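Local atomic coordinates of FAD-dependent oxidoreductase (Actinomadura kijaniata, PDB entry 3M9V), a protein that probably acts as a flavin-dependent oxidoreductase on a dTDP-linked sugar in the biosynthesis of D-kijanose, and belongs to the acyl-CoA dehydrogenase family. Residues A33-I38 and L89-A94; T68-L73 and E115-D120; K146-A151 and S166-L171; A251-Q256 and R332-M337. One frame throughout, in Å; residues are numbered along the deposited sequence.

Interaction 1: residues A33-I38 and L89-A94; sequences AHLPRI and LAVARA
I38 and A94 make the closest contact here. Methyl CG2 of I38 lies 3.5 Å from CB of A94. At I38 the branch CG2 stands anti to the backbone N, while CG1 stands beside that N (chi1 -66°). The two branches therefore serve different partners. CG2 meets A94, and CD1, at the end of the CG1 branch, comes to 4.4 Å from V91 CG1.

L35 lies one turn earlier on the same helix side. It leaves its helix alongside the other one, and its tip bends in. CD2 is the atom that touches. It sits 4.1 Å from the carbonyl O of A90, and it also lies 4.4 Å from V91 CG2 and from A94 CB. The contact is thus aliphatic, apart from the CD2 approach to a backbone carbonyl. The small A94 lets the backbones come near, with the CA atoms of I38 and A94 6.0 Å apart.

Outward of this layer, R37 forms a salt bridge with D54 of helix 53-61, and H34 a hydrogen bond with D62 just after it. R93 is tied by a salt bridge to D276. This is plain helix packing in the N-terminal helical domain. Helix 35-48 rests on the end of helix 81-94, with helices 53-61, 96-118 and 264-283 around the pair.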
# COMPACT_ATOMS: atom_id res chain seq x y z
N ALA A 33 22.85 -28.78 -13.46
CA ALA A 33 22.49 -30.09 -14.00
C ALA A 33 21.16 -30.63 -13.49
O ALA A 33 20.48 -31.39 -14.19
CB ALA A 33 23.56 -31.13 -13.70
N HIS A 34 20.82 -30.26 -12.26
CA HIS A 34 19.64 -30.79 -11.59
C HIS A 34 18.40 -29.95 -11.83
O HIS A 34 17.28 -30.44 -11.66
CB HIS A 34 19.91 -30.91 -10.08
CG HIS A 34 21.05 -31.82 -9.79
ND1 HIS A 34 20.91 -33.19 -9.74
CD2 HIS A 34 22.38 -31.57 -9.63
CE1 HIS A 34 22.09 -33.74 -9.50
NE2 HIS A 34 22.99 -32.78 -9.42
N LEU A 35 18.58 -28.69 -12.21
CA LEU A 35 17.40 -27.86 -12.43
C LEU A 35 16.32 -28.46 -13.33
O LEU A 35 15.14 -28.44 -12.99
CB LEU A 35 17.76 -26.42 -12.82
CG LEU A 35 18.69 -25.75 -11.81
CD1 LEU A 35 19.05 -24.32 -12.20
CD2 LEU A 35 17.99 -25.74 -10.46
N PRO A 36 16.71 -29.02 -14.50
CA PRO A 36 15.65 -29.54 -15.38
C PRO A 36 14.79 -30.63 -14.76
O PRO A 36 13.59 -30.66 -15.00
CB PRO A 36 16.43 -30.10 -16.59
CG PRO A 36 17.79 -29.37 -16.55
CD PRO A 36 18.06 -29.14 -15.08
N ARG A 37 15.32 -31.54 -13.95
CA ARG A 37 14.43 -32.50 -13.28
C ARG A 37 13.53 -31.83 -12.23
O ARG A 37 12.34 -32.14 -12.09
CB ARG A 37 15.22 -33.62 -12.58
CG ARG A 37 14.34 -34.63 -11.83
CD ARG A 37 15.12 -35.48 -10.82
NE ARG A 37 15.93 -36.46 -11.55
CZ ARG A 37 15.52 -37.67 -11.95
NH1 ARG A 37 16.35 -38.41 -12.67
NH2 ARG A 37 14.32 -38.14 -11.66
N ILE A 38 14.12 -30.91 -11.49
CA ILE A 38 13.38 -30.17 -10.47
C ILE A 38 12.17 -29.44 -11.04
O ILE A 38 11.05 -29.58 -10.55
CB ILE A 38 14.31 -29.25 -9.66
CG1 ILE A 38 15.28 -30.14 -8.88
CG2 ILE A 38 13.49 -28.28 -8.79
CD1 ILE A 38 16.48 -29.41 -8.25
N LEU A 89 17.94 -19.49 -4.26
CA LEU A 89 17.16 -18.71 -5.22
C LEU A 89 17.08 -19.46 -6.56
O LEU A 89 15.98 -19.64 -7.13
CB LEU A 89 17.86 -17.34 -5.33
CG LEU A 89 17.12 -16.20 -6.04
CD1 LEU A 89 17.90 -14.87 -5.87
CD2 LEU A 89 16.99 -16.51 -7.55
N ALA A 90 18.22 -19.91 -7.09
CA ALA A 90 18.18 -20.64 -8.37
C ALA A 90 17.31 -21.91 -8.26
O ALA A 90 16.50 -22.20 -9.16
CB ALA A 90 19.63 -21.01 -8.84
N VAL A 91 17.43 -22.64 -7.15
CA VAL A 91 16.58 -23.82 -6.99
C VAL A 91 15.09 -23.45 -6.89
O VAL A 91 14.23 -24.10 -7.48
CB VAL A 91 17.03 -24.74 -5.83
CG1 VAL A 91 16.07 -25.93 -5.59
CG2 VAL A 91 18.44 -25.30 -6.09
N ALA A 92 14.79 -22.41 -6.12
CA ALA A 92 13.40 -21.99 -5.94
C ALA A 92 12.73 -21.53 -7.23
O ALA A 92 11.52 -21.71 -7.38
CB ALA A 92 13.31 -20.91 -4.86
N ARG A 93 13.48 -20.96 -8.17
CA ARG A 93 12.84 -20.60 -9.43
C ARG A 93 12.36 -21.86 -10.11
O ARG A 93 11.42 -21.78 -10.88
CB ARG A 93 13.81 -19.94 -10.42
CG ARG A 93 14.22 -18.61 -9.91
CD ARG A 93 15.37 -18.05 -10.70
NE ARG A 93 14.96 -17.96 -12.10
CZ ARG A 93 15.56 -17.14 -12.95
NH1 ARG A 93 16.55 -16.36 -12.54
NH2 ARG A 93 15.15 -17.12 -14.20
N ALA A 94 13.00 -22.99 -9.85
CA ALA A 94 12.47 -24.27 -10.33
C ALA A 94 11.40 -24.91 -9.44
O ALA A 94 10.38 -25.38 -9.96
CB ALA A 94 13.64 -25.22 -10.58

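Interaction 2: residues T68-L73 and E115-D120; sequences TVPAEL and EWRHGD. With TYD (thymidine-5'-diphosphate), chain B.
W116 presses its indole against P70 and the short 3-10 turn that holds E72 and L73. The contact joins the C-terminal end of helix 96-118 to the connection between helices 53-61 and 81-94, within the N-terminal helical domain of the acyl-CoA dehydrogenase fold.

The W116 side chain leaves with CG anti to the backbone N (chi1 -177°) and starts out toward 68-73. From CB the indole runs outward to meet L73 tip to tip. CD1 of L73 lies over one face of the six-membered ring, 4.0 Å from its centroid, in a CH-pi contact. CD2 and CE2 are the ring atoms nearest this methyl. Farther out, CZ2 meets the other methyl, L73 CD2, at 3.8 Å. Toward the CE3-CZ3 rim, and from the same side of the ring, P70 comes in obliquely, its CB 4.0 Å from CZ3. The far atom CH2 reaches E72 CB at 3.7 Å. The indole NE1 has a weak hydrogen bond to E128.

R117 adds a salt bridge to E72. Its guanidinium has W116 CZ3 over one face, and its NH1 lies 3.7 Å from P70 CB. E72, bent at chi2, turns its carboxylate to meet it.

E115, just before W116 in the chain, belongs to the nucleotide pocket. It accepts a hydrogen bond from the ligand's O3' and forms a salt bridge with R242. R117 NH2 donates to E72 OE1 over 3.2 Å at 162°; the acceptor lies in the guanidinium plane, but the donor stands above the carboxylate plane.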
# COMPACT_ATOMS: atom_id res chain seq x y z
N THR A 68 28.07 -27.32 2.02
CA THR A 68 28.49 -26.41 3.09
C THR A 68 29.33 -27.10 4.18
O THR A 68 29.56 -26.57 5.28
CB THR A 68 27.27 -25.70 3.74
OG1 THR A 68 26.31 -26.69 4.12
CG2 THR A 68 26.58 -24.75 2.73
N VAL A 69 29.79 -28.31 3.89
CA VAL A 69 30.77 -28.95 4.76
C VAL A 69 32.14 -28.35 4.47
O VAL A 69 32.49 -28.15 3.31
CB VAL A 69 30.79 -30.48 4.53
CG1 VAL A 69 31.93 -31.12 5.32
CG2 VAL A 69 29.43 -31.08 4.94
N PRO A 70 32.93 -28.05 5.50
CA PRO A 70 34.29 -27.51 5.34
C PRO A 70 35.13 -28.33 4.35
O PRO A 70 35.05 -29.57 4.32
CB PRO A 70 34.87 -27.66 6.74
CG PRO A 70 33.68 -27.43 7.63
CD PRO A 70 32.53 -28.13 6.91
N ALA A 71 35.90 -27.68 3.48
CA ALA A 71 36.78 -28.46 2.61
C ALA A 71 37.73 -29.38 3.39
O ALA A 71 38.02 -30.48 2.94
CB ALA A 71 37.55 -27.55 1.64
N GLU A 72 38.17 -28.96 4.57
CA GLU A 72 38.96 -29.84 5.43
C GLU A 72 38.32 -31.21 5.53
O GLU A 72 39.06 -32.18 5.69
CB GLU A 72 39.08 -29.30 6.87
CG GLU A 72 39.91 -28.03 7.06
CD GLU A 72 39.16 -26.71 6.85
OE1 GLU A 72 39.47 -25.76 7.60
OE2 GLU A 72 38.27 -26.59 5.96
N LEU A 73 37.00 -31.33 5.47
CA LEU A 73 36.36 -32.62 5.71
C LEU A 73 35.92 -33.26 4.41
O LEU A 73 35.23 -34.28 4.44
CB LEU A 73 35.21 -32.53 6.71
CG LEU A 73 35.68 -32.01 8.07
CD1 LEU A 73 34.53 -31.91 9.03
CD2 LEU A 73 36.66 -32.99 8.67
N GLU A 115 30.14 -25.76 15.26
CA GLU A 115 30.31 -26.66 16.41
C GLU A 115 31.66 -27.37 16.33
O GLU A 115 32.41 -27.44 17.30
CB GLU A 115 29.21 -27.72 16.41
CG GLU A 115 27.83 -27.20 16.74
CD GLU A 115 27.74 -26.82 18.21
OE1 GLU A 115 26.66 -26.42 18.69
OE2 GLU A 115 28.77 -26.95 18.91
N TRP A 116 31.96 -27.89 15.15
CA TRP A 116 33.23 -28.52 14.85
C TRP A 116 34.46 -27.67 15.20
O TRP A 116 35.41 -28.17 15.79
CB TRP A 116 33.26 -28.94 13.37
CG TRP A 116 34.51 -29.67 12.98
CD1 TRP A 116 34.95 -30.85 13.50
CD2 TRP A 116 35.48 -29.29 11.99
NE1 TRP A 116 36.13 -31.23 12.91
CE2 TRP A 116 36.49 -30.29 11.98
CE3 TRP A 116 35.60 -28.21 11.11
CZ2 TRP A 116 37.59 -30.24 11.13
CZ3 TRP A 116 36.70 -28.16 10.27
CH2 TRP A 116 37.69 -29.17 10.29
N ARG A 117 34.43 -26.38 14.89
CA ARG A 117 35.58 -25.50 15.10
C ARG A 117 35.58 -24.86 16.49
O ARG A 117 36.63 -24.44 16.95
CB ARG A 117 35.57 -24.34 14.09
CG ARG A 117 35.93 -24.71 12.65
CD ARG A 117 35.82 -23.48 11.76
NE ARG A 117 35.37 -23.75 10.39
CZ ARG A 117 36.16 -24.14 9.39
NH1 ARG A 117 35.67 -24.34 8.17
NH2 ARG A 117 37.46 -24.31 9.60
N HIS A 118 34.44 -24.75 17.16
CA HIS A 118 34.40 -24.05 18.44
C HIS A 118 33.72 -24.82 19.57
O HIS A 118 33.47 -24.25 20.63
CB HIS A 118 33.67 -22.71 18.30
CG HIS A 118 34.27 -21.84 17.25
ND1 HIS A 118 35.41 -21.10 17.47
CD2 HIS A 118 33.95 -21.67 15.94
CE1 HIS A 118 35.75 -20.48 16.35
NE2 HIS A 118 34.88 -20.81 15.41
N GLY A 119 33.36 -26.07 19.34
CA GLY A 119 32.68 -26.79 20.41
C GLY A 119 33.72 -27.48 21.27
O GLY A 119 34.90 -27.54 20.91
N ASP A 120 33.29 -28.00 22.42
CA ASP A 120 34.14 -28.87 23.23
C ASP A 120 34.16 -30.23 22.53
O ASP A 120 33.59 -30.39 21.45
CB ASP A 120 33.53 -29.03 24.62
CG ASP A 120 32.24 -29.82 24.59
OD1 ASP A 120 31.89 -30.35 23.51
OD2 ASP A 120 31.58 -29.92 25.64
PA TYD B . 19.99 -22.93 16.51
O1A TYD B . 19.54 -24.35 16.80
O2A TYD B . 19.29 -22.10 15.45
O3A TYD B . 20.03 -22.10 17.88
PB TYD B . 19.15 -22.66 19.11
O1B TYD B . 17.86 -23.12 18.44
O2B TYD B . 19.02 -21.37 19.89
O3B TYD B . 20.05 -23.74 19.69
O5' TYD B . 21.58 -22.84 16.28
C5' TYD B . 22.53 -23.14 17.30
C4' TYD B . 23.71 -23.48 16.39
O4' TYD B . 24.20 -22.32 15.74
C3' TYD B . 24.89 -24.12 17.10
O3' TYD B . 24.88 -25.43 16.53
C2' TYD B . 26.11 -23.42 16.52
C1' TYD B . 25.60 -22.43 15.47
N1 TYD B . 26.22 -21.11 15.66
C2 TYD B . 26.80 -20.48 14.64
O2 TYD B . 26.82 -21.03 13.51
N3 TYD B . 27.36 -19.27 14.84
C4 TYD B . 27.34 -18.68 16.06
O4 TYD B . 27.87 -17.56 16.21
C5 TYD B . 26.74 -19.33 17.13
C5M TYD B . 26.68 -18.76 18.52
C6 TYD B . 26.18 -20.57 16.88

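Interaction 3: residues K146-A151 and S166-L171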
# COMPACT_ATOMS: atom_id res chain seq x y z
N LYS A 146 10.01 -26.96 16.66
CA LYS A 146 8.80 -26.52 17.34
C LYS A 146 7.96 -27.66 17.88
O LYS A 146 7.57 -28.57 17.13
CB LYS A 146 7.94 -25.67 16.40
CG LYS A 146 6.57 -25.32 17.01
CD LYS A 146 6.10 -23.94 16.60
CE LYS A 146 4.59 -23.79 16.69
NZ LYS A 146 4.14 -23.56 15.29
N ASP A 147 7.70 -27.59 19.18
CA ASP A 147 6.85 -28.57 19.84
C ASP A 147 5.44 -28.55 19.26
O ASP A 147 4.89 -27.48 19.05
CB ASP A 147 6.78 -28.29 21.34
CG ASP A 147 7.93 -28.94 22.07
OD1 ASP A 147 8.65 -29.75 21.47
OD2 ASP A 147 8.11 -28.60 23.26
N HIS A 148 4.89 -29.72 18.99
CA HIS A 148 3.45 -29.87 18.76
C HIS A 148 2.64 -29.44 20.00
O HIS A 148 3.13 -29.51 21.12
CB HIS A 148 3.18 -31.34 18.46
CG HIS A 148 1.75 -31.62 18.12
ND1 HIS A 148 1.30 -31.74 16.82
CD2 HIS A 148 0.66 -31.79 18.91
CE1 HIS A 148 0.00 -32.00 16.83
NE2 HIS A 148 -0.41 -32.04 18.08
N HIS A 149 1.39 -29.01 19.84
CA HIS A 149 0.71 -28.39 20.99
C HIS A 149 0.40 -29.36 22.13
O HIS A 149 0.39 -28.99 23.30
CB HIS A 149 -0.50 -27.56 20.55
CG HIS A 149 -1.64 -28.38 20.03
ND1 HIS A 149 -2.56 -29.00 20.85
CD2 HIS A 149 -1.99 -28.71 18.76
CE1 HIS A 149 -3.44 -29.66 20.12
NE2 HIS A 149 -3.12 -29.50 18.85
N THR A 150 0.20 -30.64 21.80
CA THR A 150 -0.02 -31.66 22.82
C THR A 150 1.18 -32.09 23.67
O THR A 150 1.01 -32.94 24.54
CB THR A 150 -0.55 -32.98 22.22
OG1 THR A 150 0.53 -33.66 21.57
CG2 THR A 150 -1.70 -32.76 21.25
N ALA A 151 2.37 -31.54 23.46
CA ALA A 151 3.60 -32.14 24.00
C ALA A 151 4.70 -31.14 24.30
O ALA A 151 4.88 -30.18 23.56
CB ALA A 151 4.16 -33.18 23.03
N SER A 166 11.20 -37.99 24.92
CA SER A 166 9.79 -38.08 24.54
C SER A 166 9.21 -36.74 24.11
O SER A 166 9.54 -35.69 24.66
CB SER A 166 8.96 -38.63 25.70
OG SER A 166 9.21 -40.01 25.91
N GLY A 167 8.29 -36.79 23.15
CA GLY A 167 7.64 -35.56 22.72
C GLY A 167 7.24 -35.72 21.27
O GLY A 167 7.02 -36.82 20.76
N ARG A 168 7.10 -34.57 20.62
CA ARG A 168 6.66 -34.54 19.23
C ARG A 168 7.01 -33.17 18.68
O ARG A 168 6.77 -32.16 19.35
CB ARG A 168 5.18 -34.90 19.09
CG ARG A 168 4.42 -33.91 18.27
CD ARG A 168 3.78 -34.53 17.06
NE ARG A 168 2.52 -35.20 17.32
CZ ARG A 168 1.54 -35.37 16.44
NH1 ARG A 168 1.60 -34.87 15.22
NH2 ARG A 168 0.45 -36.04 16.78
N LYS A 169 7.62 -33.14 17.50
CA LYS A 169 7.93 -31.83 16.91
C LYS A 169 7.13 -31.71 15.62
O LYS A 169 6.76 -32.70 14.98
CB LYS A 169 9.43 -31.70 16.59
CG LYS A 169 10.33 -31.66 17.81
CD LYS A 169 10.18 -30.34 18.58
CE LYS A 169 11.29 -30.15 19.62
NZ LYS A 169 10.94 -28.99 20.50
N THR A 170 6.85 -30.48 15.23
CA THR A 170 5.96 -30.26 14.11
C THR A 170 6.71 -29.50 13.01
O THR A 170 7.74 -28.90 13.28
CB THR A 170 4.70 -29.52 14.57
OG1 THR A 170 3.76 -29.56 13.49
CG2 THR A 170 5.01 -28.12 15.05
N LEU A 171 6.21 -29.57 11.78
CA LEU A 171 6.73 -28.75 10.69
C LEU A 171 8.19 -29.08 10.43
O LEU A 171 9.03 -28.18 10.29
CB LEU A 171 6.49 -27.25 10.90
CG LEU A 171 5.03 -26.81 11.03
CD1 LEU A 171 4.91 -25.28 11.18
CD2 LEU A 171 4.11 -27.28 9.90
O HOH W 1 10.31 -27.85 13.85
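The contact is an antiparallel strand pairing in the beta-sheet domain of the acyl-CoA dehydrogenase fold, where strand 141-147 ends against strand 163-172. D147 and K169 form a non-hydrogen-bonded pair. Beside it, T170 N donates to K146 O over 2.8 Å, and H148 N donates to R168 O over 3.1 Å. A water links K146 N to T170 O. On one face of the sheet K146 CG lies against T170 CG2.

After D147 a type I turn runs from H148 to A151; both ends still touch strand 163-172. A151 CB packs 4.0 Å from R168 N. The ring of H148 and the guanidinium of R168 lie side by side and stack, with centres 3.9 Å apart and planes at 26°. NE and NH1 of R168 lie near ND1. Both groups also bind D226: H148 ND1 by a hydrogen bond and R168 NH1 by a salt bridge. T170 OG1 bonds to the same carboxylate.

K169 NZ forms a salt bridge with D147 OD1 at 2.6 Å, approaching from above the carboxylate plane. It also donates to I145 O, while D147 OD1 has T153 OG1 as a second partner. The short ion pair is consistent with a charged lysine held close to N184 of the dTDP site. By binding both, D226 fixes the stacked groups side by side, and it probably balances the arginine's charge.

Interaction 4: residues A251-Q256 and R332-M337; sequences AVLAGQ and RGRQMM. With TYD (thymidine-5'-diphosphate), chain B.
A251 O lies 4.4 Å from G333 CA, and a water joins the same carbonyl to R332 NH2. V252 is turned away from helix 329-362 and sets CG1 3.3 Å from the diphosphate oxygen O2B. L253 faces that helix. Its CB lies 3.2 Å from G333 O and 4.0 Å from M337 CB.

A254 sits opposite G333, with their CA atoms 4.2 Å apart. A CB on G333 would be tight against A251 and L253, so the glycine permits this close helix approach. A254 CB meets M336 SD at 3.7 Å and lies near R332 NH2. These two helices belong to the C-terminal helical domain of the acyl-CoA dehydrogenase fold, and they form a wall of the dTDP pocket.

G255 passes the ribose, where a side chain would clash with O4'. Q256 has its CB beside M337 CE and, extended beyond CG, carries NE2 to O2B at 2.9 Å. At the thymine end, R332 is extended from CG to NE. Its NH2 donates to O4 over 2.7 Å at 161°, and NH1 adds a weak bond to the same oxygen. M336 SD lies over the guanidinium centre, while L321 O and S322 O accept from NE and NH1.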
# COMPACT_ATOMS: atom_id res chain seq x y z
N ALA A 251 23.52 -13.76 22.77
CA ALA A 251 24.55 -14.25 21.86
C ALA A 251 24.02 -15.39 20.99
O ALA A 251 24.54 -15.64 19.90
CB ALA A 251 25.81 -14.70 22.62
N VAL A 252 22.98 -16.04 21.50
CA VAL A 252 22.37 -17.21 20.87
C VAL A 252 21.57 -16.84 19.61
O VAL A 252 21.36 -17.65 18.71
CB VAL A 252 21.47 -17.91 21.93
CG1 VAL A 252 20.29 -18.64 21.34
CG2 VAL A 252 22.34 -18.85 22.76
N LEU A 253 21.17 -15.57 19.55
CA LEU A 253 20.52 -15.02 18.38
C LEU A 253 21.42 -15.22 17.17
O LEU A 253 20.89 -15.33 16.06
CB LEU A 253 20.17 -13.54 18.57
CG LEU A 253 19.19 -13.37 19.73
CD1 LEU A 253 18.72 -11.92 19.98
CD2 LEU A 253 17.96 -14.26 19.69
N ALA A 254 22.73 -15.29 17.35
CA ALA A 254 23.58 -15.38 16.17
C ALA A 254 23.41 -16.74 15.48
O ALA A 254 23.43 -16.80 14.25
CB ALA A 254 25.05 -15.21 16.49
N GLY A 255 23.30 -17.81 16.26
CA GLY A 255 23.11 -19.14 15.71
C GLY A 255 21.75 -19.28 15.05
O GLY A 255 21.61 -19.92 14.01
N GLN A 256 20.72 -18.67 15.65
CA GLN A 256 19.41 -18.72 15.03
C GLN A 256 19.37 -17.97 13.71
O GLN A 256 18.58 -18.27 12.81
CB GLN A 256 18.36 -18.15 15.98
CG GLN A 256 18.19 -19.06 17.17
CD GLN A 256 17.48 -18.35 18.29
OE1 GLN A 256 16.74 -17.39 18.07
NE2 GLN A 256 17.70 -18.82 19.50
N ARG A 332 26.74 -8.87 19.09
CA ARG A 332 26.86 -9.54 17.80
C ARG A 332 25.56 -10.24 17.39
O ARG A 332 25.14 -10.11 16.23
CB ARG A 332 28.00 -10.55 17.83
CG ARG A 332 28.00 -11.51 16.65
CD ARG A 332 29.34 -12.22 16.67
NE ARG A 332 29.55 -13.20 15.60
CZ ARG A 332 29.17 -14.48 15.66
NH1 ARG A 332 29.46 -15.29 14.65
NH2 ARG A 332 28.53 -14.96 16.72
N GLY A 333 24.94 -10.96 18.33
CA GLY A 333 23.69 -11.70 18.15
C GLY A 333 22.50 -10.78 17.98
O GLY A 333 21.63 -11.03 17.14
N ARG A 334 22.42 -9.68 18.72
CA ARG A 334 21.35 -8.71 18.50
C ARG A 334 21.50 -8.09 17.10
O ARG A 334 20.52 -7.93 16.38
CB ARG A 334 21.37 -7.61 19.57
CG ARG A 334 20.80 -8.07 20.92
CD ARG A 334 20.66 -6.90 21.88
NE ARG A 334 22.00 -6.43 22.24
CZ ARG A 334 22.60 -6.77 23.37
NH1 ARG A 334 21.98 -7.58 24.23
NH2 ARG A 334 23.81 -6.31 23.66
N GLN A 335 22.71 -7.80 16.67
CA GLN A 335 22.84 -7.15 15.38
C GLN A 335 22.49 -8.12 14.26
O GLN A 335 21.83 -7.74 13.31
CB GLN A 335 24.26 -6.60 15.21
CG GLN A 335 24.33 -5.30 15.98
CD GLN A 335 25.62 -4.56 15.73
OE1 GLN A 335 26.16 -4.52 14.63
NE2 GLN A 335 26.12 -3.95 16.80
N MET A 336 22.92 -9.38 14.37
CA MET A 336 22.62 -10.34 13.32
C MET A 336 21.11 -10.54 13.20
O MET A 336 20.57 -10.49 12.09
CB MET A 336 23.35 -11.65 13.57
CG MET A 336 24.86 -11.49 13.34
SD MET A 336 25.75 -13.05 13.59
CE MET A 336 25.17 -14.04 12.23
N MET A 337 20.43 -10.67 14.33
CA MET A 337 18.99 -10.88 14.31
C MET A 337 18.18 -9.67 13.82
O MET A 337 17.16 -9.79 13.13
CB MET A 337 18.54 -11.37 15.70
CG MET A 337 17.07 -11.71 15.74
SD MET A 337 16.62 -13.15 14.72
CE MET A 337 17.56 -14.55 15.29
PA TYD B . 19.99 -22.93 16.51
O1A TYD B . 19.54 -24.35 16.80
O2A TYD B . 19.29 -22.10 15.45
O3A TYD B . 20.03 -22.10 17.88
PB TYD B . 19.15 -22.66 19.11
O1B TYD B . 17.86 -23.12 18.44
O2B TYD B . 19.02 -21.37 19.89
O3B TYD B . 20.05 -23.74 19.69
O5' TYD B . 21.58 -22.84 16.28
C5' TYD B . 22.53 -23.14 17.30
C4' TYD B . 23.71 -23.48 16.39
O4' TYD B . 24.20 -22.32 15.74
C3' TYD B . 24.89 -24.12 17.10
O3' TYD B . 24.88 -25.43 16.53
C2' TYD B . 26.11 -23.42 16.52
C1' TYD B . 25.60 -22.43 15.47
N1 TYD B . 26.22 -21.11 15.66
C2 TYD B . 26.80 -20.48 14.64
O2 TYD B . 26.82 -21.03 13.51
N3 TYD B . 27.36 -19.27 14.84
C4 TYD B . 27.34 -18.68 16.06
O4 TYD B . 27.87 -17.56 16.21
C5 TYD B . 26.74 -19.33 17.13
C5M TYD B . 26.68 -18.76 18.52
C6 TYD B . 26.18 -20.57 16.88
O HOH W 2 27.03 -14.12 18.96

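In the fold
The four contacts follow the three domains. Interactions 1 and 2 lie in the N-terminal helical domain, interaction 3 in the sheet domain and interaction 4 in the C-terminal helices. The segments of 1 and 2 alternate along the chain, and their second segments lie on the consecutive helices 81-94 and 96-118, yet the contact centres are 28 Å apart. Interactions 3 and 4 follow in series. Interactions 2 and 4 stand 19 Å apart between centres, and both touch the bound dTDP, so two domains grip one nucleotide. The side chain of K169 in interaction 3 is about 9 Å from it. Interaction 1 lies away from the annotated sites, its centre about 31 Å from that of interaction 4.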